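Local coordinates for N-acetyltransferase domain-containing protein (Pyrococcus horikoshii, PDB 1WWZ), which probably transfers acyl groups from acetyl-CoA to a still unidentified acceptor, as a member of the GNAT acetyltransferase family, at residues Asp22-Gly30 / Glu90-Gln98; Val67-Asp75 / Leu106-Tyr117. All coordinates share one frame; numbering follows the deposited sequence.

Contact 1. Residues Asp22-Gly30 / Glu90-Gln98. With ACO (acetyl coenzyme *a), chain C.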
loop_
_atom_site.group_PDB
_atom_site.type_symbol
_atom_site.label_atom_id
_atom_site.label_comp_id
_atom_site.label_asym_id
_atom_site.label_seq_id
_atom_site.Cartn_x
_atom_site.Cartn_y
_atom_site.Cartn_z
ATOM N N ASP A 22 -1.260 -5.493 24.368
ATOM C CA ASP A 22 -2.720 -5.363 24.387
ATOM C C ASP A 22 -3.300 -5.649 22.999
ATOM O O ASP A 22 -4.275 -6.390 22.859
ATOM C CB ASP A 22 -3.145 -3.954 24.828
ATOM C CG ASP A 22 -2.717 -3.621 26.247
ATOM O OD1 ASP A 22 -2.414 -4.551 27.024
ATOM O OD2 ASP A 22 -2.698 -2.419 26.591
ATOM N N VAL A 23 -2.696 -5.053 21.975
ATOM C CA VAL A 23 -3.145 -5.250 20.600
ATOM C C VAL A 23 -3.029 -6.723 20.225
ATOM O O VAL A 23 -3.936 -7.303 19.628
ATOM C CB VAL A 23 -2.291 -4.414 19.610
ATOM C CG1 VAL A 23 -2.576 -4.845 18.175
ATOM C CG2 VAL A 23 -2.594 -2.936 19.787
ATOM N N TYR A 24 -1.898 -7.319 20.584
ATOM C CA TYR A 24 -1.640 -8.720 20.296
ATOM C C TYR A 24 -2.678 -9.617 20.971
ATOM O O TYR A 24 -3.281 -10.475 20.327
ATOM C CB TYR A 24 -0.236 -9.082 20.783
ATOM C CG TYR A 24 0.172 -10.515 20.537
ATOM C CD1 TYR A 24 1.032 -10.849 19.490
ATOM C CD2 TYR A 24 -0.276 -11.536 21.374
ATOM C CE1 TYR A 24 1.440 -12.167 19.290
ATOM C CE2 TYR A 24 0.122 -12.849 21.183
ATOM C CZ TYR A 24 0.980 -13.160 20.142
ATOM O OH TYR A 24 1.386 -14.459 19.968
ATOM N N MET A 25 -2.882 -9.416 22.269
ATOM C CA MET A 25 -3.847 -10.219 23.019
ATOM C C MET A 25 -5.266 -10.059 22.477
ATOM O O MET A 25 -6.036 -11.022 22.422
ATOM C CB MET A 25 -3.823 -9.833 24.502
ATOM C CG MET A 25 -2.498 -10.091 25.204
ATOM S SD MET A 25 -1.936 -11.797 25.060
ATOM C CE MET A 25 -3.114 -12.650 26.137
ATOM N N SER A 26 -5.607 -8.836 22.086
ATOM C CA SER A 26 -6.926 -8.542 21.541
ATOM C C SER A 26 -7.116 -9.242 20.203
ATOM O O SER A 26 -8.125 -9.907 19.972
ATOM C CB SER A 26 -7.091 -7.031 21.358
ATOM O OG SER A 26 -8.262 -6.731 20.613
ATOM N N GLY A 27 -6.133 -9.095 19.324
ATOM C CA GLY A 27 -6.220 -9.705 18.013
ATOM C C GLY A 27 -6.160 -11.219 17.992
ATOM O O GLY A 27 -6.802 -11.846 17.156
ATOM N N TYR A 28 -5.389 -11.814 18.898
ATOM C CA TYR A 28 -5.272 -13.269 18.937
ATOM C C TYR A 28 -6.304 -13.968 19.808
ATOM O O TYR A 28 -6.229 -15.181 20.011
ATOM C CB TYR A 28 -3.874 -13.693 19.388
ATOM C CG TYR A 28 -2.894 -13.802 18.242
ATOM C CD1 TYR A 28 -1.972 -12.786 17.983
ATOM C CD2 TYR A 28 -2.915 -14.909 17.393
ATOM C CE1 TYR A 28 -1.097 -12.870 16.902
ATOM C CE2 TYR A 28 -2.045 -15.003 16.312
ATOM C CZ TYR A 28 -1.141 -13.979 16.073
ATOM O OH TYR A 28 -0.290 -14.063 14.997
ATOM N N GLU A 29 -7.265 -13.207 20.320
ATOM C CA GLU A 29 -8.307 -13.785 21.154
ATOM C C GLU A 29 -9.102 -14.761 20.293
ATOM O O GLU A 29 -9.653 -14.381 19.256
ATOM C CB GLU A 29 -9.224 -12.691 21.698
ATOM C CG GLU A 29 -10.178 -13.170 22.787
ATOM C CD GLU A 29 -11.317 -12.200 23.030
ATOM O OE1 GLU A 29 -12.033 -11.883 22.055
ATOM O OE2 GLU A 29 -11.500 -11.763 24.187
ATOM N N GLY A 30 -9.146 -16.020 20.720
ATOM C CA GLY A 30 -9.862 -17.032 19.965
ATOM C C GLY A 30 -8.908 -17.879 19.146
ATOM O O GLY A 30 -9.248 -18.988 18.728
ATOM N N GLU A 90 5.293 -11.340 12.616
ATOM C CA GLU A 90 4.041 -11.136 13.325
ATOM C C GLU A 90 3.202 -10.121 12.565
ATOM O O GLU A 90 3.735 -9.278 11.853
ATOM C CB GLU A 90 4.307 -10.649 14.750
ATOM C CG GLU A 90 3.056 -10.679 15.609
ATOM C CD GLU A 90 2.325 -12.000 15.487
ATOM O OE1 GLU A 90 2.803 -13.000 16.062
ATOM O OE2 GLU A 90 1.281 -12.046 14.798
ATOM N N PHE A 91 1.888 -10.204 12.729
ATOM C CA PHE A 91 0.975 -9.325 12.013
ATOM C C PHE A 91 -0.362 -9.421 12.733
ATOM O O PHE A 91 -1.017 -10.460 12.696
ATOM C CB PHE A 91 0.872 -9.836 10.573
ATOM C CG PHE A 91 -0.080 -9.073 9.703
ATOM C CD1 PHE A 91 -0.344 -7.726 9.925
ATOM C CD2 PHE A 91 -0.662 -9.699 8.604
ATOM C CE1 PHE A 91 -1.171 -7.012 9.060
ATOM C CE2 PHE A 91 -1.492 -8.993 7.731
ATOM C CZ PHE A 91 -1.744 -7.648 7.961
ATOM N N VAL A 92 -0.768 -8.345 13.394
ATOM C CA VAL A 92 -2.019 -8.393 14.134
ATOM C C VAL A 92 -2.650 -7.022 14.329
ATOM O O VAL A 92 -1.960 -6.013 14.479
ATOM C CB VAL A 92 -1.796 -9.065 15.516
ATOM C CG1 VAL A 92 -0.745 -8.297 16.304
ATOM C CG2 VAL A 92 -3.104 -9.137 16.296
ATOM N N VAL A 93 -3.974 -7.002 14.317
ATOM C CA VAL A 93 -4.723 -5.771 14.496
ATOM C C VAL A 93 -5.734 -5.966 15.620
ATOM O O VAL A 93 -6.347 -7.026 15.726
ATOM C CB VAL A 93 -5.469 -5.393 13.202
ATOM C CG1 VAL A 93 -6.391 -4.211 13.455
ATOM C CG2 VAL A 93 -4.465 -5.060 12.107
ATOM N N ASP A 94 -5.885 -4.951 16.464
ATOM C CA ASP A 94 -6.840 -4.998 17.567
ATOM C C ASP A 94 -8.182 -5.486 17.031
ATOM O O ASP A 94 -8.646 -5.023 15.991
ATOM C CB ASP A 94 -6.995 -3.606 18.176
ATOM C CG ASP A 94 -7.975 -3.577 19.332
ATOM O OD1 ASP A 94 -9.175 -3.841 19.110
ATOM O OD2 ASP A 94 -7.540 -3.293 20.464
ATOM N N LYS A 95 -8.799 -6.425 17.739
ATOM C CA LYS A 95 -10.075 -6.989 17.314
ATOM C C LYS A 95 -11.109 -5.920 16.965
ATOM O O LYS A 95 -11.817 -6.032 15.964
ATOM C CB LYS A 95 -10.627 -7.907 18.408
ATOM C CG LYS A 95 -11.956 -8.576 18.076
ATOM C CD LYS A 95 -11.892 -9.390 16.785
ATOM C CE LYS A 95 -10.880 -10.528 16.864
ATOM N NZ LYS A 95 -11.202 -11.515 17.933
ATOM N N LYS A 96 -11.187 -4.885 17.794
ATOM C CA LYS A 96 -12.143 -3.805 17.583
ATOM C C LYS A 96 -11.857 -2.989 16.327
ATOM O O LYS A 96 -12.743 -2.308 15.808
ATOM C CB LYS A 96 -12.154 -2.875 18.795
ATOM C CG LYS A 96 -12.543 -3.561 20.094
ATOM C CD LYS A 96 -12.589 -2.575 21.247
ATOM C CE LYS A 96 -13.029 -3.251 22.536
ATOM N NZ LYS A 96 -13.188 -2.268 23.648
ATOM N N PHE A 97 -10.624 -3.061 15.838
ATOM C CA PHE A 97 -10.234 -2.307 14.652
ATOM C C PHE A 97 -10.077 -3.149 13.395
ATOM O O PHE A 97 -9.681 -2.637 12.353
ATOM C CB PHE A 97 -8.936 -1.555 14.933
ATOM C CG PHE A 97 -9.103 -0.404 15.874
ATOM C CD1 PHE A 97 -9.352 0.875 15.389
ATOM C CD2 PHE A 97 -9.047 -0.602 17.248
ATOM C CE1 PHE A 97 -9.543 1.943 16.261
ATOM C CE2 PHE A 97 -9.238 0.458 18.132
ATOM C CZ PHE A 97 -9.488 1.732 17.637
ATOM N N GLN A 98 -10.391 -4.436 13.491
ATOM C CA GLN A 98 -10.277 -5.329 12.344
ATOM C C GLN A 98 -11.395 -5.093 11.335
ATOM O O GLN A 98 -12.433 -4.512 11.664
ATOM C CB GLN A 98 -10.293 -6.788 12.806
ATOM C CG GLN A 98 -8.980 -7.258 13.426
ATOM C CD GLN A 98 -9.077 -8.650 14.013
ATOM O OE1 GLN A 98 -9.973 -9.420 13.664
ATOM N NE2 GLN A 98 -8.147 -8.990 14.900
HETATM N N1A ACO C . -12.221 -13.891 6.505
HETATM C C2A ACO C . -12.084 -13.691 5.193
HETATM N N3A ACO C . -11.249 -12.791 4.594
HETATM C C4A ACO C . -10.499 -12.044 5.516
HETATM C C5A ACO C . -10.589 -12.185 6.887
HETATM C C6A ACO C . -11.521 -13.179 7.398
HETATM N N6A ACO C . -11.693 -13.380 8.709
HETATM N N7A ACO C . -9.729 -11.294 7.520
HETATM C C8A ACO C . -9.149 -10.659 6.540
HETATM N N9A ACO C . -9.562 -11.063 5.273
HETATM C C1B ACO C . -9.146 -10.584 3.966
HETATM C C2B ACO C . -10.237 -9.834 3.182
HETATM O O2B ACO C . -9.937 -10.002 1.782
HETATM C C3B ACO C . -10.123 -8.394 3.751
HETATM O O3B ACO C . -10.608 -7.510 2.722
HETATM P P3B ACO C . -12.116 -6.976 2.553
HETATM O O7A ACO C . -12.912 -8.223 2.318
HETATM O O8A ACO C . -12.082 -6.110 1.384
HETATM O O9A ACO C . -12.462 -6.272 3.808
HETATM C C4B ACO C . -8.638 -8.235 3.939
HETATM O O4B ACO C . -8.144 -9.602 4.029
HETATM C C5B ACO C . -8.208 -7.604 5.246
HETATM O O5B ACO C . -8.938 -6.441 5.597
HETATM P P1A ACO C . -8.438 -5.576 6.832
HETATM O O1A ACO C . -9.599 -4.869 7.371
HETATM O O2A ACO C . -7.263 -4.735 6.372
HETATM O O3A ACO C . -8.100 -6.774 7.900
HETATM P P2A ACO C . -7.541 -6.626 9.335
HETATM O O4A ACO C . -8.532 -7.324 10.176
HETATM O O5A ACO C . -7.311 -5.176 9.578
HETATM O O6A ACO C . -6.173 -7.367 9.358
HETATM C CBP ACO C . -5.304 -9.531 10.256
HETATM C CCP ACO C . -5.992 -8.831 9.109
HETATM C CDP ACO C . -5.088 -11.015 9.806
HETATM C CEP ACO C . -3.961 -8.835 10.571
HETATM C CAP ACO C . -6.251 -9.439 11.514
HETATM O OAP ACO C . -7.473 -10.114 11.229
HETATM C C9P ACO C . -5.694 -10.062 12.821
HETATM O O9P ACO C . -5.072 -9.392 13.635
HETATM N N8P ACO C . -5.926 -11.401 13.008
HETATM C C7P ACO C . -5.464 -12.170 14.190
HETATM C C6P ACO C . -3.943 -12.428 14.216
HETATM C C5P ACO C . -3.467 -13.210 13.017
HETATM O O5P ACO C . -4.073 -14.244 12.635
HETATM N N4P ACO C . -2.384 -12.799 12.375
HETATM C C3P ACO C . -1.624 -13.280 11.215
HETATM C C2P ACO C . -0.729 -14.392 11.769
HETATM S S1P ACO C . 0.314 -15.020 10.343
HETATM C C ACO C . 1.609 -14.242 10.593
HETATM O O ACO C . 1.888 -13.382 11.551
HETATM C CH3 ACO C . 3.023 -14.252 9.745
HETATM O O HOH W 1 2.293 -15.282 17.532
HETATM O O HOH W 2 -9.649 -4.653 21.784
#
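Tyr28, the first residue past the helix, reaches Glu90 and Val92 with one side of its ring and its hydroxyl. Its CB heads away from residues 90-98, but chi1 of -88° swings the ring back. CD1 then lies 4.2 Å from Val92 CG2. Next along that side, CE1 comes 3.3 Å from Glu90 OE2, which sits at the ring edge with the carboxylate almost perpendicular to the ring. On the other side CE2 rests 3.8 Å from C6P of acetyl-CoA, which lies over one ring face, offset toward its rim. At the tip, OH donates to the syn lone pair of Glu90 OE2 (2.6 Å). The same oxygen accepts Phe91 N from above the carboxylate plane, so two bonds hold it, while a water donates to both OE1 and Tyr24 OH, whose own hydrogen bond goes to Gly35 O. A tyrosine suits this place, offering a flat wall to the cofactor and a hydroxyl to the acid.

Val92 presses CG2 against Gly27 CA (3.6 Å), a close approach that suits a glycine. Farther on, Ser26 OG accepts Lys95 N at 2.9 Å, tying the helix to the turn after the strand, where Asp94 forms an Asx turn.

Phe91 O accepts a hydrogen bond from N4P of acetyl-CoA, and Val93 N donates to its O9P (2.7 Å). Pantetheine thus pairs with strand 83-93 much as a neighbouring strand would, at the splay between parallel strands characteristic of the GNAT fold.

Contact 2. Residues Val67-Asp75 / Leu106-Tyr117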
loop_
_atom_site.group_PDB
_atom_site.type_symbol
_atom_site.label_atom_id
_atom_site.label_comp_id
_atom_site.label_asym_id
_atom_site.label_seq_id
_atom_site.Cartn_x
_atom_site.Cartn_y
_atom_site.Cartn_z
ATOM N N VAL A 67 -2.992 0.426 17.117
ATOM C CA VAL A 67 -4.136 -0.458 16.934
ATOM C C VAL A 67 -3.771 -1.702 16.141
ATOM O O VAL A 67 -4.604 -2.580 15.934
ATOM C CB VAL A 67 -5.296 0.265 16.216
ATOM C CG1 VAL A 67 -5.688 1.511 16.994
ATOM C CG2 VAL A 67 -4.898 0.617 14.797
ATOM N N GLY A 68 -2.522 -1.768 15.695
ATOM C CA GLY A 68 -2.077 -2.917 14.931
ATOM C C GLY A 68 -0.603 -2.799 14.605
ATOM O O GLY A 68 -0.030 -1.717 14.712
ATOM N N PHE A 69 0.022 -3.909 14.230
ATOM C CA PHE A 69 1.431 -3.867 13.877
ATOM C C PHE A 69 1.850 -5.059 13.044
ATOM O O PHE A 69 1.152 -6.072 12.979
ATOM C CB PHE A 69 2.310 -3.733 15.141
ATOM C CG PHE A 69 2.341 -4.956 16.021
ATOM C CD1 PHE A 69 3.342 -5.913 15.874
ATOM C CD2 PHE A 69 1.401 -5.127 17.038
ATOM C CE1 PHE A 69 3.414 -7.018 16.729
ATOM C CE2 PHE A 69 1.463 -6.228 17.899
ATOM C CZ PHE A 69 2.471 -7.174 17.745
ATOM N N ILE A 70 2.981 -4.913 12.372
ATOM C CA ILE A 70 3.512 -5.980 11.543
ATOM C C ILE A 70 5.023 -5.929 11.699
ATOM O O ILE A 70 5.610 -4.849 11.799
ATOM C CB ILE A 70 3.074 -5.809 10.055
ATOM C CG1 ILE A 70 3.503 -7.031 9.242
ATOM C CG2 ILE A 70 3.642 -4.516 9.469
ATOM C CD1 ILE A 70 2.844 -7.103 7.857
ATOM N N VAL A 71 5.643 -7.099 11.758
ATOM C CA VAL A 71 7.087 -7.202 11.934
ATOM C C VAL A 71 7.692 -7.756 10.659
ATOM O O VAL A 71 7.456 -8.908 10.309
ATOM C CB VAL A 71 7.415 -8.132 13.115
ATOM C CG1 VAL A 71 8.923 -8.250 13.294
ATOM C CG2 VAL A 71 6.763 -7.587 14.382
ATOM N N CYS A 72 8.468 -6.917 9.978
ATOM C CA CYS A 72 9.096 -7.270 8.706
ATOM C C CYS A 72 10.603 -7.445 8.864
ATOM O O CYS A 72 11.296 -6.528 9.298
ATOM C CB CYS A 72 8.804 -6.169 7.689
ATOM S SG CYS A 72 7.095 -5.559 7.778
ATOM N N ASP A 73 11.103 -8.620 8.499
ATOM C CA ASP A 73 12.526 -8.932 8.623
ATOM C C ASP A 73 13.191 -9.012 7.251
ATOM O O ASP A 73 12.939 -9.944 6.496
ATOM C CB ASP A 73 12.686 -10.277 9.339
ATOM C CG ASP A 73 14.092 -10.499 9.868
ATOM O OD1 ASP A 73 15.047 -9.943 9.286
ATOM O OD2 ASP A 73 14.235 -11.243 10.862
ATOM N N LYS A 74 14.054 -8.049 6.940
ATOM C CA LYS A 74 14.737 -8.042 5.646
ATOM C C LYS A 74 15.944 -8.975 5.652
ATOM O O LYS A 74 16.585 -9.175 4.622
ATOM C CB LYS A 74 15.203 -6.621 5.304
ATOM C CG LYS A 74 16.280 -6.083 6.238
ATOM C CD LYS A 74 16.751 -4.698 5.818
ATOM C CE LYS A 74 17.984 -4.262 6.606
ATOM N NZ LYS A 74 17.734 -4.180 8.077
ATOM N N ASP A 75 16.244 -9.553 6.811
ATOM C CA ASP A 75 17.402 -10.428 6.940
ATOM C C ASP A 75 17.081 -11.783 7.568
ATOM O O ASP A 75 17.632 -12.146 8.607
ATOM C CB ASP A 75 18.475 -9.696 7.753
ATOM C CG ASP A 75 19.748 -10.499 7.907
ATOM O OD1 ASP A 75 20.192 -11.109 6.914
ATOM O OD2 ASP A 75 20.312 -10.501 9.023
ATOM N N LEU A 106 -0.984 -2.166 6.594
ATOM C CA LEU A 106 0.243 -2.669 7.187
ATOM C C LEU A 106 0.939 -3.643 6.243
ATOM O O LEU A 106 2.159 -3.613 6.117
ATOM C CB LEU A 106 -0.056 -3.347 8.529
ATOM C CG LEU A 106 -0.323 -2.405 9.712
ATOM C CD1 LEU A 106 -0.871 -3.197 10.884
ATOM C CD2 LEU A 106 0.968 -1.682 10.108
ATOM N N LEU A 107 0.166 -4.498 5.571
ATOM C CA LEU A 107 0.754 -5.473 4.656
ATOM C C LEU A 107 1.392 -4.794 3.450
ATOM O O LEU A 107 2.488 -5.166 3.025
ATOM C CB LEU A 107 -0.299 -6.496 4.210
ATOM C CG LEU A 107 0.188 -7.690 3.377
ATOM C CD1 LEU A 107 1.346 -8.395 4.085
ATOM C CD2 LEU A 107 -0.969 -8.658 3.159
ATOM N N ILE A 108 0.711 -3.794 2.898
ATOM C CA ILE A 108 1.247 -3.056 1.761
ATOM C C ILE A 108 2.555 -2.375 2.177
ATOM O O ILE A 108 3.532 -2.375 1.430
ATOM C CB ILE A 108 0.232 -1.999 1.266
ATOM C CG1 ILE A 108 -0.947 -2.715 0.593
ATOM C CG2 ILE A 108 0.903 -1.020 0.303
ATOM C CD1 ILE A 108 -2.100 -1.794 0.192
ATOM N N THR A 109 2.566 -1.809 3.380
ATOM C CA THR A 109 3.756 -1.150 3.904
ATOM C C THR A 109 4.882 -2.173 4.001
ATOM O O THR A 109 6.029 -1.892 3.649
ATOM C CB THR A 109 3.488 -0.561 5.301
ATOM O OG1 THR A 109 2.481 0.452 5.201
ATOM C CG2 THR A 109 4.757 0.053 5.885
ATOM N N CYS A 110 4.541 -3.362 4.487
ATOM C CA CYS A 110 5.509 -4.443 4.625
ATOM C C CYS A 110 6.087 -4.865 3.276
ATOM O O CYS A 110 7.299 -5.040 3.134
ATOM C CB CYS A 110 4.849 -5.653 5.291
ATOM S SG CYS A 110 5.850 -7.162 5.235
ATOM N N LEU A 111 5.219 -5.031 2.282
ATOM C CA LEU A 111 5.669 -5.441 0.959
ATOM C C LEU A 111 6.589 -4.402 0.331
ATOM O O LEU A 111 7.582 -4.753 -0.310
ATOM C CB LEU A 111 4.470 -5.713 0.042
ATOM C CG LEU A 111 3.591 -6.901 0.452
ATOM C CD1 LEU A 111 2.585 -7.201 -0.646
ATOM C CD2 LEU A 111 4.455 -8.121 0.698
ATOM N N ASP A 112 6.263 -3.128 0.529
ATOM C CA ASP A 112 7.068 -2.037 -0.007
ATOM C C ASP A 112 8.424 -1.987 0.695
ATOM O O ASP A 112 9.458 -1.804 0.057
ATOM C CB ASP A 112 6.340 -0.703 0.184
ATOM C CG ASP A 112 7.149 0.476 -0.314
ATOM O OD1 ASP A 112 7.307 0.617 -1.543
ATOM O OD2 ASP A 112 7.638 1.256 0.528
ATOM N N PHE A 113 8.418 -2.150 2.013
ATOM C CA PHE A 113 9.660 -2.135 2.782
ATOM C C PHE A 113 10.585 -3.286 2.379
ATOM O O PHE A 113 11.737 -3.066 2.009
ATOM C CB PHE A 113 9.352 -2.229 4.278
ATOM C CG PHE A 113 10.576 -2.348 5.146
ATOM C CD1 PHE A 113 11.430 -1.264 5.322
ATOM C CD2 PHE A 113 10.882 -3.552 5.778
ATOM C CE1 PHE A 113 12.572 -1.375 6.115
ATOM C CE2 PHE A 113 12.024 -3.673 6.575
ATOM C CZ PHE A 113 12.868 -2.583 6.742
ATOM N N LEU A 114 10.079 -4.515 2.448
ATOM C CA LEU A 114 10.881 -5.687 2.113
ATOM C C LEU A 114 11.282 -5.761 0.642
ATOM O O LEU A 114 12.316 -6.343 0.302
ATOM C CB LEU A 114 10.135 -6.964 2.514
ATOM C CG LEU A 114 9.922 -7.151 4.021
ATOM C CD1 LEU A 114 9.118 -8.427 4.289
ATOM C CD2 LEU A 114 11.278 -7.221 4.717
ATOM N N GLY A 115 10.462 -5.168 -0.221
ATOM C CA GLY A 115 10.737 -5.177 -1.647
ATOM C C GLY A 115 12.053 -4.532 -2.038
ATOM O O GLY A 115 12.586 -4.809 -3.112
ATOM N N LYS A 116 12.587 -3.671 -1.180
ATOM C CA LYS A 116 13.848 -3.013 -1.477
ATOM C C LYS A 116 15.031 -3.928 -1.199
ATOM O O LYS A 116 16.123 -3.726 -1.734
ATOM C CB LYS A 116 14.006 -1.754 -0.624
ATOM C CG LYS A 116 15.324 -1.030 -0.861
ATOM C CD LYS A 116 15.541 0.094 0.133
ATOM C CE LYS A 116 16.662 1.020 -0.320
ATOM N NZ LYS A 116 17.965 0.318 -0.491
ATOM N N TYR A 117 14.804 -4.944 -0.374
ATOM C CA TYR A 117 15.866 -5.860 0.024
ATOM C C TYR A 117 15.761 -7.303 -0.451
ATOM O O TYR A 117 16.772 -7.930 -0.770
ATOM C CB TYR A 117 15.961 -5.876 1.549
ATOM C CG TYR A 117 16.013 -4.509 2.184
ATOM C CD1 TYR A 117 17.194 -3.771 2.204
ATOM C CD2 TYR A 117 14.878 -3.953 2.775
ATOM C CE1 TYR A 117 17.243 -2.513 2.802
ATOM C CE2 TYR A 117 14.917 -2.700 3.372
ATOM C CZ TYR A 117 16.101 -1.986 3.384
ATOM O OH TYR A 117 16.145 -0.752 3.991
#
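One face of the central GNAT sheet is covered here by helix 102-115, with Ile70, Cys72 and Lys74 of residues 67-75 meeting Leu106, Cys110 and Leu114, and Tyr117 just beyond the helix. Leu106 lays CD1 over the backbone at Gly68, 3.5 Å from Phe69 N; glycine's lack of a side chain suits that approach. Its CD2 slides past Ile70 CG2, the two side chains running in opposite directions. Ile70 sends its other branch onward, CG1 anti to the backbone N (chi1 -173°), and CD1 ends 3.6 Å from Cys110 CB. Cys72 and Cys110 then meet sulfur to sulfur at 3.3 Å between their SG atoms, too far for a disulfide. The segment axes run 8.7 Å apart and only 21° from parallel, the near alignment of strand and helix usual in alpha/beta layers, and the helix itself connects strand 83-93 to its parallel neighbour 120-126.

Phe113 CD2 and Leu114 CG both close on Cys72 CB, while Leu114 CD2 reaches Asp73 C (3.6 Å). At the exposed end Lys74 CD stands over the centre of the Tyr117 ring, 3.4 Å from its centroid, a CH-pi contact suited to lysine's aliphatic part, and NZ goes on to a salt bridge with Asp55.

In the fold
Contacts 1 and 2 lie about 18 Å apart, centre to centre, on opposite sides of the chain's centre. Their segments alternate along the sequence: 22-30, 67-75, 90-98, 106-117. Strands 65-78 and 83-93 are antiparallel neighbours in one sheet, joined by probable hydrogen bonds from Asp94 N to Val67 O (2.7 Å) and from Val71 N to Glu90 O (2.9 Å). Helix 14-27 packs on one face of this pair and helix 102-115 on the other, so the two contacts sandwich the middle of the GNAT fold. Acetyl-CoA draws on both: it lies against strand 83-93 and is hydrogen-bonded to Gly101, just before helix 102-115, and to Gly103 and Arg104 in its first turn.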